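Local structure of sortase family protein (Streptococcus agalactiae, 4D7W) at residues E29-F34 with D103-I108; Q46-Y51 with H92-S97. The protein probably acts as a class C sortase, a cysteine transpeptidase of Gram-positive bacteria that takes part in pilus assembly. All coordinates share one frame; numbering follows the deposited sequence.

Contact 1: E29-F34 with D103-I108; sequences EYNKQF and DSTHSI
The methyl group CG2 of Thr-105 lies against Asn-31, joining helix 17-31 to the start of strand 105-115 in the sortase beta-barrel. The two side chains cross at about a right angle. CG2 is 3.7 Å from the backbone O of Asn-31 and 3.9 Å from its ND2, a methyl group packed in van der Waals contact against a carbonyl and an amide. Thr-105 manages this because its beta-branch splits its roles: CG2 stands anti to the carbonyl carbon and meets Asn-31, while OG1 takes the other branch and bonds to Gly-102 O. Asn-31 suits its buried place because its flat amide can serve as both acceptor and donor, taking Leu-98 N on OD1 and giving ND2 to Gly-101 O.

Phe-34 approaches with CB, 3.9 Å from Ser-104 O, but its ring leads away from residues 103-108. The CH2 of Gln-33 CG lies over one face of that ring, 3.8 Å above the plane and offset toward the rim, and Tyr-30 CE2 meets its edge. Ser-104, in a left-handed backbone conformation, turns its carbonyl toward Asn-31. A water hydrogen-bonded to both segments links them, lying 2.8 Å from Asn-31 O and 2.8 Å from Ser-104 O.

Contact 2: Q46-Y51 with H92-S97; sequences QERLDY and HLEGSS
Arg-48 and Glu-94 form the charged part of this contact, where helix 45-52, from the N-terminal part of the chain, packs on the loop that follows strand 90-92 of the sortase barrel. The guanidinium grips the carboxylate side-on: NE reaches OE1 of Glu-94 at 3.1 Å and NH2 reaches OE2 at 2.8 Å. Both bonds are nearly straight and come in on the syn sides of the carboxylate, whose plane is only 24° from that of the guanidinium. A bend at chi3 (-58°) swings the arginine head toward its partner.

Packing on the Tyr-51 ring is the second kind. Tyr-51 projects from the helix with one face of its ring against the backbone of Glu-94: the carbonyl O lies 3.9 Å above the centre of that face, and CA makes an off-centre CH-pi contact 4.2 Å from the centroid. CB of the glutamate touches CE2 at 3.6 Å. CA and CB thus stay at the ring, while the chain, extended beyond CG, carries the carboxylate out to Arg-48. Glu-94 is the second residue of the type I turn from Leu-93 to Ser-96.

The remaining interaction is polar and buried. Tyr-51 OH and His-92 ND1 share a hydrogen bond of 2.7 Å, their rings meeting rim to rim. On the far side of the imidazole, NE2 donates to Ser-97 O at 2.8 Å. With both nitrogens engaged, the imidazole has its rotation fixed. Because NE2 carries a proton, a neutral imidazole would have ND1 as the acceptor and Tyr-51 OH probably as the donor, while the backbone N of Gly-80 gives its own hydrogen to that hydroxyl oxygen.

The centres of the two contacts lie 11 Å apart, and strand 105-115 is what joins them. The loop after strand 90-92 stays bonded to it: Ile-108 O lies 2.9 Å from Leu-93 N, and Ser-97 OG lies 2.9 Å from His-106 N, both probable hydrogen bonds. Phe-34 of contact 1 also reaches across, with CE1 3.4 Å from Gly-95 O, and Tyr-30 packs on Tyr-51. Helices 17-31 and 45-52 thus meet each other and the same part of the barrel. In sortases the equivalent strand leads on toward the catalytic histidine, and both contacts join N-terminal helices to the barrel near that strand.

Contact 1: E29-F34 with D103-I108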
loop_
_atom_site.group_PDB
_atom_site.type_symbol
_atom_site.label_atom_id
_atom_site.label_comp_id
_atom_site.label_asym_id
_atom_site.label_seq_id
_atom_site.Cartn_x
_atom_site.Cartn_y
_atom_site.Cartn_z
ATOM N N GLU A 29 15.648 0.275 -5.811
ATOM C CA GLU A 29 16.557 1.390 -5.646
ATOM C C GLU A 29 15.831 2.528 -4.929
ATOM O O GLU A 29 16.355 3.125 -3.995
ATOM C CB GLU A 29 17.085 1.852 -6.997
ATOM C CG GLU A 29 18.300 2.706 -6.895
ATOM C CD GLU A 29 19.499 1.931 -6.385
ATOM O OE1 GLU A 29 19.449 0.677 -6.366
ATOM O OE2 GLU A 29 20.493 2.577 -6.006
ATOM N N TYR A 30 14.616 2.816 -5.378
ATOM C CA TYR A 30 13.795 3.845 -4.754
ATOM C C TYR A 30 13.629 3.603 -3.255
ATOM O O TYR A 30 13.882 4.489 -2.445
ATOM C CB TYR A 30 12.438 3.895 -5.432
ATOM C CG TYR A 30 11.509 4.976 -4.917
ATOM C CD1 TYR A 30 11.504 6.251 -5.490
ATOM C CD2 TYR A 30 10.611 4.714 -3.887
ATOM C CE1 TYR A 30 10.637 7.235 -5.045
ATOM C CE2 TYR A 30 9.737 5.690 -3.429
ATOM C CZ TYR A 30 9.755 6.951 -4.014
ATOM O OH TYR A 30 8.891 7.918 -3.555
ATOM N N ASN A 31 13.221 2.394 -2.885
ATOM C CA ASN A 31 12.963 2.087 -1.478
ATOM C C ASN A 31 14.222 2.070 -0.602
ATOM O O ASN A 31 14.139 1.999 0.628
ATOM C CB ASN A 31 12.248 0.742 -1.371
ATOM C CG ASN A 31 10.744 0.885 -1.308
ATOM O OD1 ASN A 31 10.204 1.965 -1.541
ATOM N ND2 ASN A 31 10.055 -0.211 -1.013
ATOM N N LYS A 32 15.390 2.116 -1.229
ATOM C CA LYS A 32 16.643 2.160 -0.468
ATOM C C LYS A 32 16.818 3.479 0.267
ATOM O O LYS A 32 17.511 3.539 1.273
ATOM C CB LYS A 32 17.854 1.942 -1.388
ATOM C CG LYS A 32 18.174 0.496 -1.642
ATOM C CD LYS A 32 19.457 0.366 -2.444
ATOM C CE LYS A 32 19.776 -1.085 -2.727
ATOM N NZ LYS A 32 18.735 -1.699 -3.592
ATOM N N GLN A 33 16.196 4.539 -0.237
ATOM C CA GLN A 33 16.429 5.862 0.332
ATOM C C GLN A 33 15.884 6.024 1.747
ATOM O O GLN A 33 16.388 6.838 2.517
ATOM C CB GLN A 33 15.813 6.940 -0.558
ATOM C CG GLN A 33 14.314 7.084 -0.413
ATOM C CD GLN A 33 13.743 8.034 -1.444
ATOM O OE1 GLN A 33 13.806 9.253 -1.274
ATOM N NE2 GLN A 33 13.202 7.485 -2.537
ATOM N N PHE A 34 14.854 5.263 2.093
ATOM C CA PHE A 34 14.127 5.530 3.344
ATOM C C PHE A 34 14.958 5.273 4.602
ATOM O O PHE A 34 14.732 5.909 5.637
ATOM C CB PHE A 34 12.836 4.726 3.361
ATOM C CG PHE A 34 11.852 5.209 2.346
ATOM C CD1 PHE A 34 11.021 6.282 2.632
ATOM C CD2 PHE A 34 11.817 4.652 1.075
ATOM C CE1 PHE A 34 10.133 6.762 1.674
ATOM C CE2 PHE A 34 10.942 5.137 0.112
ATOM C CZ PHE A 34 10.103 6.191 0.413
ATOM N N ASP A 103 14.423 -4.133 3.112
ATOM C CA ASP A 103 14.944 -3.778 4.422
ATOM C C ASP A 103 14.726 -2.289 4.730
ATOM O O ASP A 103 14.894 -1.434 3.849
ATOM C CB ASP A 103 16.431 -4.121 4.492
ATOM C CG ASP A 103 17.083 -3.635 5.768
ATOM O OD1 ASP A 103 16.959 -4.335 6.798
ATOM O OD2 ASP A 103 17.723 -2.557 5.740
ATOM N N SER A 104 14.362 -1.987 5.976
ATOM C CA SER A 104 14.201 -0.607 6.424
ATOM C C SER A 104 13.157 0.141 5.582
ATOM O O SER A 104 13.442 1.221 5.054
ATOM C CB SER A 104 15.548 0.125 6.353
ATOM O OG SER A 104 16.501 -0.458 7.224
ATOM N N THR A 105 11.967 -0.441 5.436
ATOM C CA THR A 105 10.903 0.191 4.650
ATOM C C THR A 105 9.604 0.185 5.434
ATOM O O THR A 105 9.419 -0.617 6.339
ATOM C CB THR A 105 10.687 -0.508 3.288
ATOM O OG1 THR A 105 10.325 -1.880 3.494
ATOM C CG2 THR A 105 11.962 -0.437 2.427
ATOM N N HIS A 106 8.712 1.108 5.108
ATOM C CA HIS A 106 7.391 1.113 5.717
ATOM C C HIS A 106 6.449 1.714 4.697
ATOM O O HIS A 106 6.520 2.899 4.393
ATOM C CB HIS A 106 7.367 1.899 7.037
ATOM C CG HIS A 106 6.081 1.746 7.804
ATOM N ND1 HIS A 106 5.914 2.223 9.086
ATOM C CD2 HIS A 106 4.903 1.168 7.461
ATOM C CE1 HIS A 106 4.684 1.954 9.499
ATOM N NE2 HIS A 106 4.048 1.323 8.528
ATOM N N SER A 107 5.627 0.851 4.120
ATOM C CA SER A 107 4.644 1.239 3.129
ATOM C C SER A 107 3.302 1.472 3.823
ATOM O O SER A 107 2.906 0.688 4.689
ATOM C CB SER A 107 4.516 0.143 2.068
ATOM O OG SER A 107 3.741 0.593 0.972
ATOM N N ILE A 108 2.597 2.528 3.437
ATOM C CA ILE A 108 1.302 2.843 4.037
ATOM C C ILE A 108 0.212 2.914 2.971
ATOM O O ILE A 108 0.341 3.662 1.998
ATOM C CB ILE A 108 1.344 4.164 4.793
ATOM C CG1 ILE A 108 2.376 4.097 5.916
ATOM C CG2 ILE A 108 -0.042 4.496 5.398
ATOM C CD1 ILE A 108 2.703 5.450 6.537
HETATM O O HOH W 1 15.357 1.811 3.093
#

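Contact 2: Q46-Y51 with H92-S97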
loop_
_atom_site.group_PDB
_atom_site.type_symbol
_atom_site.label_atom_id
_atom_site.label_comp_id
_atom_site.label_asym_id
_atom_site.label_seq_id
_atom_site.Cartn_x
_atom_site.Cartn_y
_atom_site.Cartn_z
ATOM N N GLN A 46 10.042 17.292 -7.777
ATOM C CA GLN A 46 11.013 16.364 -8.347
ATOM C C GLN A 46 10.823 14.939 -7.820
ATOM O O GLN A 46 10.827 13.961 -8.573
ATOM C CB GLN A 46 12.430 16.855 -8.019
ATOM C CG GLN A 46 13.492 16.279 -8.882
ATOM C CD GLN A 46 13.194 16.558 -10.323
ATOM O OE1 GLN A 46 13.312 17.694 -10.785
ATOM N NE2 GLN A 46 12.765 15.530 -11.041
ATOM N N GLU A 47 10.675 14.832 -6.503
ATOM C CA GLU A 47 10.473 13.545 -5.859
ATOM C C GLU A 47 9.127 12.951 -6.252
ATOM O O GLU A 47 9.003 11.746 -6.438
ATOM C CB GLU A 47 10.577 13.701 -4.342
ATOM C CG GLU A 47 12.010 13.861 -3.873
ATOM C CD GLU A 47 12.128 14.370 -2.448
ATOM O OE1 GLU A 47 11.126 14.861 -1.887
ATOM O OE2 GLU A 47 13.239 14.286 -1.887
ATOM N N ARG A 48 8.117 13.803 -6.380
ATOM C CA ARG A 48 6.791 13.326 -6.729
ATOM C C ARG A 48 6.780 12.754 -8.152
ATOM O O ARG A 48 6.149 11.727 -8.400
ATOM C CB ARG A 48 5.758 14.441 -6.587
ATOM C CG ARG A 48 4.351 14.029 -7.019
ATOM C CD ARG A 48 3.303 15.063 -6.570
ATOM N NE ARG A 48 3.346 15.224 -5.122
ATOM C CZ ARG A 48 3.861 16.281 -4.501
ATOM N NH1 ARG A 48 4.356 17.292 -5.211
ATOM N NH2 ARG A 48 3.865 16.334 -3.170
ATOM N N LEU A 49 7.485 13.413 -9.072
ATOM C CA LEU A 49 7.664 12.893 -10.433
ATOM C C LEU A 49 8.369 11.537 -10.447
ATOM O O LEU A 49 7.991 10.646 -11.199
ATOM C CB LEU A 49 8.464 13.884 -11.294
ATOM C CG LEU A 49 7.753 15.058 -11.981
ATOM C CD1 LEU A 49 6.733 15.720 -11.051
ATOM C CD2 LEU A 49 8.764 16.090 -12.470
ATOM N N ASP A 50 9.420 11.393 -9.645
ATOM C CA ASP A 50 10.101 10.108 -9.545
ATOM C C ASP A 50 9.126 9.040 -9.046
ATOM O O ASP A 50 9.023 7.941 -9.601
ATOM C CB ASP A 50 11.302 10.193 -8.601
ATOM C CG ASP A 50 12.116 8.890 -8.568
ATOM O OD1 ASP A 50 12.032 8.093 -9.540
ATOM O OD2 ASP A 50 12.849 8.667 -7.576
ATOM N N TYR A 51 8.414 9.378 -7.979
ATOM C CA TYR A 51 7.420 8.481 -7.393
ATOM C C TYR A 51 6.397 8.006 -8.429
ATOM O O TYR A 51 6.143 6.814 -8.547
ATOM C CB TYR A 51 6.730 9.184 -6.228
ATOM C CG TYR A 51 5.484 8.493 -5.702
ATOM C CD1 TYR A 51 5.555 7.233 -5.133
ATOM C CD2 TYR A 51 4.247 9.114 -5.750
ATOM C CE1 TYR A 51 4.426 6.594 -4.638
ATOM C CE2 TYR A 51 3.097 8.472 -5.253
ATOM C CZ TYR A 51 3.201 7.221 -4.701
ATOM O OH TYR A 51 2.085 6.575 -4.210
ATOM N N HIS A 92 -1.958 4.610 -2.053
ATOM C CA HIS A 92 -0.674 4.478 -1.376
ATOM C C HIS A 92 -0.173 5.849 -0.918
ATOM O O HIS A 92 -0.071 6.764 -1.724
ATOM C CB HIS A 92 0.332 3.797 -2.300
ATOM C CG HIS A 92 1.737 3.871 -1.803
ATOM N ND1 HIS A 92 2.626 4.830 -2.241
ATOM C CD2 HIS A 92 2.401 3.123 -0.892
ATOM C CE1 HIS A 92 3.779 4.669 -1.615
ATOM N NE2 HIS A 92 3.671 3.638 -0.796
ATOM N N LEU A 93 0.127 6.005 0.374
ATOM C CA LEU A 93 0.599 7.296 0.903
ATOM C C LEU A 93 1.932 7.691 0.257
ATOM O O LEU A 93 2.937 6.996 0.409
ATOM C CB LEU A 93 0.752 7.245 2.427
ATOM C CG LEU A 93 0.838 8.591 3.152
ATOM C CD1 LEU A 93 -0.399 9.419 2.894
ATOM C CD2 LEU A 93 1.023 8.410 4.657
ATOM N N GLU A 94 1.940 8.828 -0.434
ATOM C CA GLU A 94 2.964 9.103 -1.444
ATOM C C GLU A 94 4.380 9.198 -0.859
ATOM O O GLU A 94 5.365 8.890 -1.542
ATOM C CB GLU A 94 2.615 10.395 -2.204
ATOM C CG GLU A 94 2.851 11.654 -1.394
ATOM C CD GLU A 94 2.791 12.931 -2.238
ATOM O OE1 GLU A 94 2.462 12.833 -3.442
ATOM O OE2 GLU A 94 3.079 14.028 -1.693
ATOM N N GLY A 95 4.487 9.612 0.397
ATOM C CA GLY A 95 5.795 9.722 1.024
ATOM C C GLY A 95 6.296 8.469 1.725
ATOM O O GLY A 95 7.347 8.506 2.375
ATOM N N SER A 96 5.559 7.362 1.609
ATOM C CA SER A 96 5.964 6.120 2.269
ATOM C C SER A 96 6.661 5.193 1.289
ATOM O O SER A 96 6.690 5.455 0.094
ATOM C CB SER A 96 4.757 5.418 2.923
ATOM O OG SER A 96 3.785 4.971 1.985
ATOM N N SER A 97 7.263 4.119 1.795
ATOM C CA SER A 97 7.973 3.196 0.927
ATOM C C SER A 97 7.003 2.506 -0.046
ATOM O O SER A 97 5.849 2.253 0.302
ATOM C CB SER A 97 8.723 2.142 1.757
ATOM O OG SER A 97 9.457 2.738 2.820
#